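Side-chain contacts in relik capsid n-terminal domain (Oryctolagus cuniculus, PDB 2XGU), which forms the N-terminal domain of the capsid protein of an ancient rabbit endogenous lentivirus, which probably assembled into the shell of the viral core: residues H29-P34 and E130-C135; D71-K76 and T122-W127; E75-W80 and Q101-G106. All coordinates share one frame; numbering follows the deposited sequence. Where two conformers were deposited one is given.

Contact 1. Residues H29-P34 and E130-C135; sequences HGLTHP and EALQEC
T32 meets the chain just past the end of helix 118-134, at C135, which is no longer helical. The polar part of the contact runs through water. T32 OG1 sits 2.8 Å from water 1, and that water donates to C135 O at 3.3 Å, so the hydroxyl and the carbonyl are bridged. The threonine's carbon side presses on the same oxygen, with CB 3.4 Å from C135 O, while its methyl CG2 meets C135 CB at 4.0 Å. A chi1 of 53° tucks OG1 in between the two backbone arms and turns CG2 to the helix. In the fold, 29-34 is the tight link between helices 16-29 and 34-43: G30 ends the first with a positive phi, and H33 caps the second through ND1 to the backbone N of A35. Backbone hydrogen bonds between T32 and R137 tie this link to the chain beyond helix 118-134. The apolar part is looser. L132 CD2 stands 4.3 Å from T32 CG2 and 4.5 Å from L31 CG. It also lies 4.2 Å from L31 O, a buried carbonyl with no polar partner in the model.

Contact 2. Residues D71-K76 and T122-W127; sequences DKIKEK and TLYRTW
K76 NZ, at the end of a side chain that lies against W127, is shared among three carboxylate oxygens, all in long, weak ion pairs: E130 OE1 and E134 OE2 of the same chain, and E130 OE2 of the second subunit. The gathered acids would probably keep the ammonium charged. The chain that delivers it runs extended as far as CE and bends at its last torsion, chi4 -56°. Its methylenes do the packing on the way. CB lies over one face of the W127 indole in a CH-pi contact, 4.3 Å from the centroid of the five-membered ring and 12° off its normal. Further along, CD meets W127 CB at 3.7 Å, and CE passes 3.3 Å from W127 O. The lysine chain and the tryptophan side chain run alongside one another, pointing opposite ways, and L123 CG, one turn back on the tryptophan's own helix, covers the other face of the indole. A second, lighter touch is purely apolar: the methyl I73 CG2 meets the edge of the Y124 ring near its plane, 4.1 Å from CE1, the isoleucine standing roughly perpendicular to the tyrosine. The tyrosine hydroxyl looks elsewhere, to a hydrogen bond with N53 OD1. The segment axes approach to 10.8 Å and cross steeply, with 131° between their N-to-C directions. This is the packing of helix 63-83 on the last helix, 118-134, in the mainly helical bundle of the retroviral capsid N-terminal domain.

Contact 3. Residues E75-W80 and Q101-G106; sequences EKAIAW and QIRGIG
W80 and I102 make the tight part of this contact. The methyl I102 CD1 sits over one face of the indole, in a CH-pi contact 3.9 Å from the centroid of the five-membered ring and 28° off its normal. Displaced from the ring centre, it comes closest to W80 NE1, at 3.5 Å, and lies 3.7 Å from CE2. W80 CG is anti to the backbone N (chi1 179°), which swings the ring out from the helix so that its face meets I102. The indole N-H is hydrogen-bonded to L97 O, H84 stacks on the ring, and W127 meets W80 edge-to-face, so the ring is held from several directions.

The other part is looser, and R103 is partly exposed. R103 touches A77 CB with CD at 4.0 Å, and with NH1 only slightly farther off. Its chain bends at chi3, 70°, and the guanidinium then has I105 CD1 over the centre of one face, 4.0 Å above the plane. The backbone is held by its own bonds: G104, with positive phi, ends the short helix 99-102 in a Schellman motif, while S49 OG bonds to I102 O and N53 ND2 to R103 O. Helices 63-83 and 99-102 flank the long loop 84-98, which probably corresponds to the cyclophilin-binding loop of lentiviral capsids, and this contact packs together the two ends of that excursion.

Contacts 1 and 2 are largely buried, whereas contact 3 is partly open. Contacts 1 and 2 both use helix 118-134, one at its C-terminal end against an interhelical link, the other further back against helix 63-83; contact 3 continues along helix 63-83, sharing E75 and K76 with contact 2, about 7 Å away between centres. Chemistry follows place: a water bridge where the helix ends, lysine methylenes on an indole between helices, a methyl on an indole beside the long loop. I102 CG2 packs on W127 CZ3 at 3.8 Å, joining contacts 2 and 3. Contacts 1 and 2 touch the second subunit, and contact 3 reaches it weakly through the shared K76.

Contact 1. Residues H29-P34 and E130-C135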
ATOM      1  N   HIS A  29     -11.916   8.611 -14.767  1.00 28.72           N
ATOM      2  CA  HIS A  29     -12.221   7.492 -13.872  1.00 31.89           C
ATOM      3  C   HIS A  29     -12.165   7.841 -12.378  1.00 29.48           C
ATOM      4  O   HIS A  29     -12.782   7.164 -11.558  1.00 38.22           O
ATOM      5  CB  HIS A  29     -11.304   6.300 -14.176  1.00 29.55           C
ATOM      6  CG  HIS A  29     -11.291   5.894 -15.622  1.00 33.19           C
ATOM      7  ND1 HIS A  29     -10.318   6.311 -16.504  1.00 38.95           N
ATOM      8  CD2 HIS A  29     -12.132   5.108 -16.333  1.00 32.50           C
ATOM      9  CE1 HIS A  29     -10.560   5.802 -17.700  1.00 41.08           C
ATOM     10  NE2 HIS A  29     -11.658   5.067 -17.623  1.00 44.23           N
ATOM     11  N   GLY A  30     -11.434   8.893 -12.027  1.00 24.71           N
ATOM     12  CA  GLY A  30     -11.257   9.269 -10.633  1.00 26.06           C
ATOM     13  C   GLY A  30      -9.888   8.905 -10.073  1.00 29.47           C
ATOM     14  O   GLY A  30      -9.283   7.912 -10.468  1.00 24.40           O
ATOM     15  N   LEU A  31      -9.408   9.703  -9.128  1.00 23.90           N
ATOM     16  CA  LEU A  31      -8.061   9.551  -8.595  1.00 25.78           C
ATOM     17  C   LEU A  31      -7.854   8.230  -7.846  1.00 22.05           C
ATOM     18  O   LEU A  31      -6.798   7.603  -7.962  1.00 19.81           O
ATOM     19  CB  LEU A  31      -7.732  10.730  -7.678  1.00 26.48           C
ATOM     20  CG  LEU A  31      -6.373  10.682  -6.989  1.00 25.99           C
ATOM     21  CD1 LEU A  31      -5.254  10.719  -8.030  1.00 26.45           C
ATOM     22  CD2 LEU A  31      -6.246  11.841  -6.002  1.00 29.75           C
ATOM     23  N   THR A  32      -8.861   7.803  -7.090  1.00 23.18           N
ATOM     24  CA  THR A  32      -8.717   6.608  -6.252  1.00 21.86           C
ATOM     25  C   THR A  32      -9.560   5.440  -6.760  1.00 24.32           C
ATOM     26  O   THR A  32      -9.806   4.471  -6.039  1.00 25.17           O
ATOM     27  CB  THR A  32      -9.076   6.898  -4.775  1.00 24.93           C
ATOM     28  OG1 THR A  32     -10.376   7.494  -4.710  1.00 29.37           O
ATOM     29  CG2 THR A  32      -8.053   7.851  -4.154  1.00 22.20           C
ATOM     30  N   HIS A  33     -10.022   5.546  -7.998  1.00 19.64           N
ATOM     31  CA  HIS A  33     -10.654   4.418  -8.664  1.00 20.60           C
ATOM     32  C   HIS A  33      -9.587   3.342  -8.824  1.00 18.96           C
ATOM     33  O   HIS A  33      -8.432   3.659  -9.112  1.00 17.45           O
ATOM     34  CB  HIS A  33     -11.150   4.855 -10.036  1.00 22.44           C
ATOM     35  CG  HIS A  33     -11.929   3.804 -10.761  1.00 30.77           C
ATOM     36  ND1 HIS A  33     -11.327   2.817 -11.509  1.00 35.35           N
ATOM     37  CD2 HIS A  33     -13.262   3.595 -10.856  1.00 37.33           C
ATOM     38  CE1 HIS A  33     -12.259   2.038 -12.031  1.00 37.09           C
ATOM     39  NE2 HIS A  33     -13.440   2.486 -11.652  1.00 43.81           N
ATOM     40  N   PRO A  34      -9.954   2.062  -8.644  1.00 17.78           N
ATOM     41  CA  PRO A  34      -8.947   0.991  -8.731  1.00 14.95           C
ATOM     42  C   PRO A  34      -8.111   1.022 -10.022  1.00 14.03           C
ATOM     43  O   PRO A  34      -6.897   0.847  -9.964  1.00 15.31           O
ATOM     44  CB  PRO A  34      -9.787  -0.285  -8.670  1.00 19.38           C
ATOM     45  CG  PRO A  34     -10.995   0.104  -7.936  1.00 20.01           C
ATOM     46  CD  PRO A  34     -11.286   1.534  -8.301  1.00 18.03           C
ATOM     47  N   GLU A 130       0.783   2.757  -1.452  1.00 13.83           N
ATOM     48  CA  GLU A 130       0.076   2.273  -0.270  1.00 14.48           C
ATOM     49  C   GLU A 130      -1.043   3.238   0.120  1.00 13.70           C
ATOM     50  O   GLU A 130      -2.146   2.814   0.439  1.00 15.18           O
ATOM     51  CB  GLU A 130       1.042   2.052   0.892  1.00 14.46           C
ATOM     52  CG  GLU A 130       1.972   0.882   0.600  1.00 15.05           C
ATOM     53  CD  GLU A 130       3.033   0.686   1.647  1.00 17.64           C
ATOM     54  OE1 GLU A 130       3.189   1.576   2.504  1.00 20.53           O
ATOM     55  OE2 GLU A 130       3.701  -0.371   1.614  1.00 18.02           O
ATOM     56  N   ALA A 131      -0.766   4.537   0.084  1.00 13.32           N
ATOM     57  CA  ALA A 131      -1.763   5.532   0.451  1.00 12.33           C
ATOM     58  C   ALA A 131      -2.962   5.500  -0.492  1.00 14.25           C
ATOM     59  O   ALA A 131      -4.110   5.518  -0.051  1.00 15.03           O
ATOM     60  CB  ALA A 131      -1.141   6.921   0.485  1.00 15.02           C
ATOM     61  N   LEU A 132      -2.688   5.449  -1.789  1.00 13.86           N
ATOM     62  CA  LEU A 132      -3.765   5.319  -2.775  1.00 14.75           C
ATOM     63  C   LEU A 132      -4.602   4.060  -2.541  1.00 13.77           C
ATOM     64  O   LEU A 132      -5.836   4.102  -2.523  1.00 13.91           O
ATOM     65  CB  LEU A 132      -3.203   5.327  -4.197  1.00 13.20           C
ATOM     66  CG  LEU A 132      -2.645   6.660  -4.669  1.00 14.00           C
ATOM     67  CD1 LEU A 132      -1.755   6.472  -5.884  1.00 15.17           C
ATOM     68  CD2 LEU A 132      -3.824   7.569  -4.998  1.00 15.79           C
ATOM     69  N   GLN A 133      -3.922   2.932  -2.367  1.00 15.11           N
ATOM     70  CA  GLN A 133      -4.593   1.657  -2.165  1.00 16.91           C
ATOM     71  C   GLN A 133      -5.513   1.694  -0.948  1.00 18.98           C
ATOM     72  O   GLN A 133      -6.619   1.137  -0.974  1.00 18.16           O
ATOM     73  CB  GLN A 133      -3.534   0.570  -1.982  1.00 16.32           C
ATOM     74  CG  GLN A 133      -3.769  -0.768  -2.680  1.00 31.54           C
ATOM     75  CD  GLN A 133      -3.893  -0.675  -4.196  1.00 24.05           C
ATOM     76  OE1 GLN A 133      -4.996  -0.657  -4.716  1.00 21.92           O
ATOM     77  NE2 GLN A 133      -2.766  -0.648  -4.904  1.00 22.27           N
ATOM     78  N   GLU A 134      -5.063   2.354   0.118  1.00 16.34           N
ATOM     79  CA  GLU A 134      -5.831   2.443   1.358  1.00 19.41           C
ATOM     80  C   GLU A 134      -7.032   3.396   1.245  1.00 20.82           C
ATOM     81  O   GLU A 134      -7.909   3.400   2.109  1.00 24.12           O
ATOM     82  CB  GLU A 134      -4.912   2.806   2.539  1.00 21.20           C
ATOM     83  CG  GLU A 134      -3.875   1.708   2.827  1.00 21.91           C
ATOM     84  CD  GLU A 134      -2.624   2.188   3.572  1.00 38.69           C
ATOM     85  OE1 GLU A 134      -2.678   3.250   4.232  1.00 45.14           O
ATOM     86  OE2 GLU A 134      -1.580   1.490   3.495  1.00 31.47           O
ATOM     87  N   CYS A 135      -7.083   4.175   0.166  1.00 17.19           N
ATOM     88  CA  CYS A 135      -8.202   5.083  -0.089  1.00 20.01           C
ATOM     89  C   CYS A 135      -9.029   4.615  -1.281  1.00 23.88           C
ATOM     90  O   CYS A 135      -9.825   5.370  -1.831  1.00 23.26           O
ATOM     91  CB  CYS A 135      -7.693   6.501  -0.364  1.00 17.49           C
ATOM     92  SG  CYS A 135      -6.813   7.266   0.993  1.00 23.39           S
TER
HETATM   93  O   HOH W   1     -11.352   8.249  -2.175  1.00 50.88           O

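Contact 2. Residues D71-K76 and T122-W127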
ATOM      1  N   ASP A  71      -2.907  12.811   3.394  1.00 26.86           N
ATOM      2  CA  ASP A  71      -2.950  12.565   4.832  1.00 24.90           C
ATOM      3  C   ASP A  71      -2.295  11.228   5.199  1.00 23.71           C
ATOM      4  O   ASP A  71      -1.607  11.131   6.220  1.00 25.35           O
ATOM      5  CB  ASP A  71      -4.385  12.635   5.362  1.00 27.49           C
ATOM      6  CG  ASP A  71      -4.897  14.065   5.486  1.00 39.52           C
ATOM      7  OD1 ASP A  71      -4.081  15.008   5.403  1.00 44.04           O
ATOM      8  OD2 ASP A  71      -6.118  14.246   5.673  1.00 47.99           O
ATOM      9  N   LYS A  72      -2.507  10.206   4.378  1.00 20.35           N
ATOM     10  CA  LYS A  72      -1.928   8.900   4.662  1.00 22.86           C
ATOM     11  C   LYS A  72      -0.419   8.900   4.431  1.00 19.56           C
ATOM     12  O   LYS A  72       0.315   8.284   5.191  1.00 21.52           O
ATOM     13  CB  LYS A  72      -2.627   7.783   3.879  1.00 20.04           C
ATOM     14  CG  LYS A  72      -4.015   7.490   4.409  1.00 24.83           C
ATOM     15  CD  LYS A  72      -4.653   6.304   3.726  1.00 30.64           C
ATOM     16  CE  LYS A  72      -6.042   6.060   4.304  1.00 34.77           C
ATOM     17  NZ  LYS A  72      -6.030   6.024   5.792  1.00 36.59           N
ATOM     18  N   ILE A  73       0.041   9.603   3.396  1.00 17.92           N
ATOM     19  CA  ILE A  73       1.477   9.791   3.174  1.00 16.73           C
ATOM     20  C   ILE A  73       2.140  10.487   4.363  1.00 19.41           C
ATOM     21  O   ILE A  73       3.214  10.077   4.820  1.00 19.36           O
ATOM     22  CB  ILE A  73       1.753  10.575   1.869  1.00 15.53           C
ATOM     23  CG1 ILE A  73       1.322   9.750   0.650  1.00 18.50           C
ATOM     24  CG2 ILE A  73       3.225  10.950   1.753  1.00 18.91           C
ATOM     25  CD1 ILE A  73       1.198  10.571  -0.610  1.00 22.57           C
ATOM     26  N   LYS A  74       1.487  11.518   4.884  1.00 20.52           N
ATOM     27  CA  LYS A  74       2.020  12.246   6.035  1.00 21.25           C
ATOM     28  C   LYS A  74       2.101  11.346   7.252  1.00 22.83           C
ATOM     29  O   LYS A  74       3.054  11.422   8.026  1.00 23.03           O
ATOM     30  CB  LYS A  74       1.167  13.478   6.351  1.00 22.24           C
ATOM     31  CG  LYS A  74       1.421  14.630   5.395  1.00 34.02           C
ATOM     32  CD  LYS A  74       0.607  15.856   5.758  1.00 43.02           C
ATOM     33  CE  LYS A  74       0.741  16.937   4.694  1.00 46.85           C
ATOM     34  NZ  LYS A  74      -0.104  18.130   4.997  1.00 52.14           N
ATOM     35  N   GLU A  75       1.101  10.486   7.416  1.00 23.00           N
ATOM     36  CA  GLU A  75       1.084   9.559   8.544  1.00 23.93           C
ATOM     37  C   GLU A  75       2.273   8.601   8.469  1.00 20.42           C
ATOM     38  O   GLU A  75       2.903   8.308   9.484  1.00 21.16           O
ATOM     39  CB  GLU A  75      -0.240   8.788   8.607  1.00 31.69           C
ATOM     40  CG  GLU A  75      -1.452   9.661   8.892  1.00 44.14           C
ATOM     41  CD  GLU A  75      -2.765   8.901   8.766  1.00 56.16           C
ATOM     42  OE1 GLU A  75      -2.725   7.663   8.595  1.00 59.06           O
ATOM     43  OE2 GLU A  75      -3.837   9.544   8.842  1.00 60.01           O
ATOM     44  N   LYS A  76       2.570   8.115   7.265  1.00 20.12           N
ATOM     45  CA  LYS A  76       3.728   7.248   7.049  1.00 18.00           C
ATOM     46  C   LYS A  76       5.035   7.971   7.347  1.00 19.66           C
ATOM     47  O   LYS A  76       5.968   7.388   7.908  1.00 19.18           O
ATOM     48  CB  LYS A  76       3.772   6.743   5.607  1.00 21.53           C
ATOM     49  CG  LYS A  76       2.598   5.862   5.212  1.00 30.62           C
ATOM     50  CD  LYS A  76       2.746   5.415   3.759  1.00 34.77           C
ATOM     51  CE  LYS A  76       1.492   4.745   3.238  1.00 30.57           C
ATOM     52  NZ  LYS A  76       1.091   3.586   4.090  1.00 36.05           N
ATOM     53  N   THR A 122      12.304   4.707  -4.486  1.00 12.07           N
ATOM     54  CA  THR A 122      11.570   3.446  -4.509  0.64 13.22           C
ATOM     55  C   THR A 122      10.639   3.362  -3.296  1.00 12.79           C
ATOM     56  O   THR A 122       9.490   2.933  -3.388  1.00 12.20           O
ATOM     57  CB  THR A 122      12.531   2.250  -4.460  0.64 13.44           C
ATOM     58  OG1 THR A 122      13.551   2.406  -5.460  0.64 19.66           O
ATOM     59  CG2 THR A 122      11.778   0.959  -4.717  0.64 17.78           C
ATOM     60  N   LEU A 123      11.160   3.773  -2.149  1.00 12.91           N
ATOM     61  CA  LEU A 123      10.388   3.766  -0.909  1.00 12.92           C
ATOM     62  C   LEU A 123       9.245   4.782  -0.962  1.00 14.42           C
ATOM     63  O   LEU A 123       8.127   4.503  -0.502  1.00 14.75           O
ATOM     64  CB  LEU A 123      11.307   4.048   0.281  1.00 13.35           C
ATOM     65  CG  LEU A 123      10.610   4.064   1.637  1.00 15.69           C
ATOM     66  CD1 LEU A 123       9.975   2.717   1.947  1.00 21.64           C
ATOM     67  CD2 LEU A 123      11.592   4.459   2.746  1.00 14.64           C
ATOM     68  N   TYR A 124       9.507   5.951  -1.534  1.00 12.21           N
ATOM     69  CA  TYR A 124       8.454   6.961  -1.622  1.00 12.10           C
ATOM     70  C   TYR A 124       7.317   6.493  -2.533  1.00 14.37           C
ATOM     71  O   TYR A 124       6.137   6.700  -2.222  1.00 13.69           O
ATOM     72  CB  TYR A 124       9.002   8.301  -2.124  1.00 12.87           C
ATOM     73  CG  TYR A 124       7.988   9.429  -2.137  1.00 11.03           C
ATOM     74  CD1 TYR A 124       7.149   9.646  -1.053  1.00 11.81           C
ATOM     75  CD2 TYR A 124       7.883  10.275  -3.231  1.00 12.02           C
ATOM     76  CE1 TYR A 124       6.233  10.683  -1.038  1.00 12.32           C
ATOM     77  CE2 TYR A 124       6.972  11.326  -3.231  1.00 15.70           C
ATOM     78  CZ  TYR A 124       6.144  11.517  -2.138  1.00 14.04           C
ATOM     79  OH  TYR A 124       5.238  12.557  -2.119  1.00 17.74           O
ATOM     80  N   ARG A 125       7.673   5.894  -3.665  1.00 12.94           N
ATOM     81  CA  ARG A 125       6.672   5.325  -4.558  1.00 11.32           C
ATOM     82  C   ARG A 125       5.820   4.301  -3.811  1.00 13.04           C
ATOM     83  O   ARG A 125       4.596   4.287  -3.960  1.00 13.28           O
ATOM     84  CB  ARG A 125       7.332   4.696  -5.786  1.00 10.45           C
ATOM     85  CG  ARG A 125       6.368   3.925  -6.682  1.00 12.31           C
ATOM     86  CD  ARG A 125       7.096   3.355  -7.900  1.00 12.67           C
ATOM     87  NE  ARG A 125       6.196   2.528  -8.705  1.00 11.71           N
ATOM     88  CZ  ARG A 125       5.926   1.251  -8.453  1.00 14.42           C
ATOM     89  NH1 ARG A 125       6.509   0.628  -7.431  1.00 13.91           N
ATOM     90  NH2 ARG A 125       5.065   0.589  -9.225  1.00 14.17           N
ATOM     91  N   THR A 126       6.466   3.460  -3.005  1.00 11.20           N
ATOM     92  CA  THR A 126       5.753   2.517  -2.157  1.00 12.78           C
ATOM     93  C   THR A 126       4.772   3.210  -1.210  1.00 17.56           C
ATOM     94  O   THR A 126       3.612   2.816  -1.122  1.00 14.97           O
ATOM     95  CB  THR A 126       6.751   1.646  -1.378  1.00 15.87           C
ATOM     96  OG1 THR A 126       7.407   0.771  -2.300  1.00 19.18           O
ATOM     97  CG2 THR A 126       6.044   0.831  -0.302  1.00 17.87           C
ATOM     98  N   TRP A 127       5.214   4.267  -0.527  1.00 12.86           N
ATOM     99  CA  TRP A 127       4.320   5.028   0.353  1.00 12.61           C
ATOM    100  C   TRP A 127       3.107   5.591  -0.398  1.00 12.76           C
ATOM    101  O   TRP A 127       1.977   5.502   0.083  1.00 14.14           O
ATOM    102  CB  TRP A 127       5.064   6.209   0.999  1.00 13.00           C
ATOM    103  CG  TRP A 127       6.066   5.822   2.051  1.00 12.63           C
ATOM    104  CD1 TRP A 127       6.358   4.572   2.490  1.00 13.27           C
ATOM    105  CD2 TRP A 127       6.917   6.716   2.789  1.00 12.74           C
ATOM    106  NE1 TRP A 127       7.336   4.622   3.468  1.00 16.58           N
ATOM    107  CE2 TRP A 127       7.698   5.929   3.660  1.00 16.53           C
ATOM    108  CE3 TRP A 127       7.094   8.102   2.791  1.00 17.62           C
ATOM    109  CZ2 TRP A 127       8.637   6.485   4.526  1.00 15.02           C
ATOM    110  CZ3 TRP A 127       8.026   8.657   3.653  1.00 18.94           C
ATOM    111  CH2 TRP A 127       8.777   7.849   4.514  1.00 15.58           C
TER

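Contact 3. Residues E75-W80 and Q101-G106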
ATOM      1  N   GLU A  75       1.101  10.486   7.416  1.00 23.00           N
ATOM      2  CA  GLU A  75       1.084   9.559   8.544  1.00 23.93           C
ATOM      3  C   GLU A  75       2.273   8.601   8.469  1.00 20.42           C
ATOM      4  O   GLU A  75       2.903   8.308   9.484  1.00 21.16           O
ATOM      5  CB  GLU A  75      -0.240   8.788   8.607  1.00 31.69           C
ATOM      6  CG  GLU A  75      -1.452   9.661   8.892  1.00 44.14           C
ATOM      7  CD  GLU A  75      -2.765   8.901   8.766  1.00 56.16           C
ATOM      8  OE1 GLU A  75      -2.725   7.663   8.595  1.00 59.06           O
ATOM      9  OE2 GLU A  75      -3.837   9.544   8.842  1.00 60.01           O
ATOM     10  N   LYS A  76       2.570   8.115   7.265  1.00 20.12           N
ATOM     11  CA  LYS A  76       3.728   7.248   7.049  1.00 18.00           C
ATOM     12  C   LYS A  76       5.035   7.971   7.347  1.00 19.66           C
ATOM     13  O   LYS A  76       5.968   7.388   7.908  1.00 19.18           O
ATOM     14  CB  LYS A  76       3.772   6.743   5.607  1.00 21.53           C
ATOM     15  CG  LYS A  76       2.598   5.862   5.212  1.00 30.62           C
ATOM     16  CD  LYS A  76       2.746   5.415   3.759  1.00 34.77           C
ATOM     17  CE  LYS A  76       1.492   4.745   3.238  1.00 30.57           C
ATOM     18  NZ  LYS A  76       1.091   3.586   4.090  1.00 36.05           N
ATOM     19  N   ALA A  77       5.100   9.239   6.954  1.00 17.44           N
ATOM     20  CA  ALA A  77       6.299  10.038   7.158  1.00 16.81           C
ATOM     21  C   ALA A  77       6.514  10.273   8.653  1.00 19.44           C
ATOM     22  O   ALA A  77       7.635  10.170   9.154  1.00 18.91           O
ATOM     23  CB  ALA A  77       6.177  11.359   6.417  1.00 17.27           C
ATOM     24  N   ILE A  78       5.434  10.588   9.367  1.00 18.35           N
ATOM     25  CA  ILE A  78       5.508  10.763  10.821  1.00 19.69           C
ATOM     26  C   ILE A  78       5.987   9.480  11.512  1.00 21.05           C
ATOM     27  O   ILE A  78       6.857   9.513  12.386  1.00 22.02           O
ATOM     28  CB  ILE A  78       4.156  11.226  11.400  1.00 23.77           C
ATOM     29  CG1 ILE A  78       3.833  12.625  10.872  1.00 27.02           C
ATOM     30  CG2 ILE A  78       4.197  11.220  12.931  1.00 27.74           C
ATOM     31  CD1 ILE A  78       2.463  13.137  11.250  1.00 31.05           C
ATOM     32  N   ALA A  79       5.431   8.342  11.106  1.00 18.86           N
ATOM     33  CA  ALA A  79       5.854   7.061  11.656  1.00 22.88           C
ATOM     34  C   ALA A  79       7.326   6.786  11.352  1.00 16.84           C
ATOM     35  O   ALA A  79       8.074   6.317  12.225  1.00 21.66           O
ATOM     36  CB  ALA A  79       4.983   5.947  11.104  1.00 22.72           C
ATOM     37  N   TRP A  80       7.735   7.077  10.120  1.00 16.23           N
ATOM     38  CA  TRP A  80       9.114   6.852   9.702  1.00 15.22           C
ATOM     39  C   TRP A  80      10.082   7.637  10.584  1.00 18.18           C
ATOM     40  O   TRP A  80      11.055   7.094  11.085  1.00 19.89           O
ATOM     41  CB  TRP A  80       9.311   7.239   8.224  1.00 16.36           C
ATOM     42  CG  TRP A  80      10.734   7.034   7.784  1.00 16.75           C
ATOM     43  CD1 TRP A  80      11.729   7.980   7.720  1.00 17.85           C
ATOM     44  CD2 TRP A  80      11.328   5.801   7.380  1.00 19.34           C
ATOM     45  NE1 TRP A  80      12.901   7.402   7.297  1.00 19.74           N
ATOM     46  CE2 TRP A  80      12.678   6.067   7.068  1.00 18.44           C
ATOM     47  CE3 TRP A  80      10.842   4.497   7.230  1.00 20.79           C
ATOM     48  CZ2 TRP A  80      13.555   5.071   6.633  1.00 24.39           C
ATOM     49  CZ3 TRP A  80      11.715   3.508   6.799  1.00 20.21           C
ATOM     50  CH2 TRP A  80      13.054   3.803   6.504  1.00 24.13           C
ATOM     51  N   GLN A 101      13.453  13.978   2.998  1.00 16.66           N
ATOM     52  CA  GLN A 101      14.330  13.574   1.907  1.00 18.13           C
ATOM     53  C   GLN A 101      13.699  12.472   1.052  1.00 20.18           C
ATOM     54  O   GLN A 101      13.779  12.495  -0.173  1.00 17.51           O
ATOM     55  CB  GLN A 101      15.683  13.108   2.459  1.00 21.39           C
ATOM     56  CG  GLN A 101      16.512  14.244   3.063  1.00 22.90           C
ATOM     57  CD  GLN A 101      17.807  13.763   3.690  1.00 26.82           C
ATOM     58  OE1 GLN A 101      18.892  14.247   3.352  1.00 32.43           O
ATOM     59  NE2 GLN A 101      17.704  12.816   4.613  1.00 21.43           N
ATOM     60  N   ILE A 102      13.080  11.497   1.709  1.00 15.96           N
ATOM     61  CA  ILE A 102      12.408  10.426   0.983  1.00 18.74           C
ATOM     62  C   ILE A 102      11.292  10.981   0.088  1.00 14.22           C
ATOM     63  O   ILE A 102      11.128  10.536  -1.052  1.00 17.00           O
ATOM     64  CB  ILE A 102      11.909   9.331   1.959  1.00 17.20           C
ATOM     65  CG1 ILE A 102      13.099   8.574   2.546  1.00 17.41           C
ATOM     66  CG2 ILE A 102      10.941   8.369   1.281  1.00 15.24           C
ATOM     67  CD1 ILE A 102      12.776   7.871   3.852  1.00 17.11           C
ATOM     68  N   ARG A 103      10.565  11.988   0.581  1.00 12.47           N
ATOM     69  CA  ARG A 103       9.468  12.628  -0.156  1.00 16.26           C
ATOM     70  C   ARG A 103       9.940  13.654  -1.197  1.00 18.81           C
ATOM     71  O   ARG A 103       9.113  14.272  -1.877  1.00 20.84           O
ATOM     72  CB  ARG A 103       8.522  13.316   0.833  1.00 17.66           C
ATOM     73  CG  ARG A 103       7.783  12.386   1.800  1.00 17.33           C
ATOM     74  CD  ARG A 103       7.129  13.160   2.949  1.00 27.91           C
ATOM     75  NE  ARG A 103       6.004  13.968   2.493  1.00 33.05           N
ATOM     76  CZ  ARG A 103       5.364  14.853   3.248  1.00 31.91           C
ATOM     77  NH1 ARG A 103       5.736  15.052   4.508  1.00 27.49           N
ATOM     78  NH2 ARG A 103       4.348  15.537   2.744  1.00 34.56           N
ATOM     79  N   GLY A 104      11.247  13.860  -1.299  1.00 17.69           N
ATOM     80  CA  GLY A 104      11.826  14.784  -2.263  1.00 19.24           C
ATOM     81  C   GLY A 104      11.692  16.264  -1.933  1.00 19.58           C
ATOM     82  O   GLY A 104      11.816  17.123  -2.810  1.00 23.18           O
ATOM     83  N   ILE A 105      11.451  16.575  -0.668  1.00 17.69           N
ATOM     84  CA  ILE A 105      11.252  17.962  -0.256  1.00 20.37           C
ATOM     85  C   ILE A 105      12.565  18.738  -0.267  1.00 24.32           C
ATOM     86  O   ILE A 105      13.541  18.338   0.372  1.00 30.41           O
ATOM     87  CB  ILE A 105      10.612  18.024   1.130  1.00 22.68           C
ATOM     88  CG1 ILE A 105       9.224  17.387   1.081  1.00 26.37           C
ATOM     89  CG2 ILE A 105      10.523  19.474   1.615  1.00 25.66           C
ATOM     90  CD1 ILE A 105       8.542  17.263   2.431  1.00 30.98           C
ATOM     91  N   GLY A 106      12.592  19.826  -1.026  1.00 28.42           N
ATOM     92  CA  GLY A 106      13.783  20.648  -1.139  1.00 34.35           C
ATOM     93  C   GLY A 106      14.849  20.080  -2.059  1.00 37.23           C
ATOM     94  O   GLY A 106      15.988  20.548  -2.049  1.00 40.58           O
TER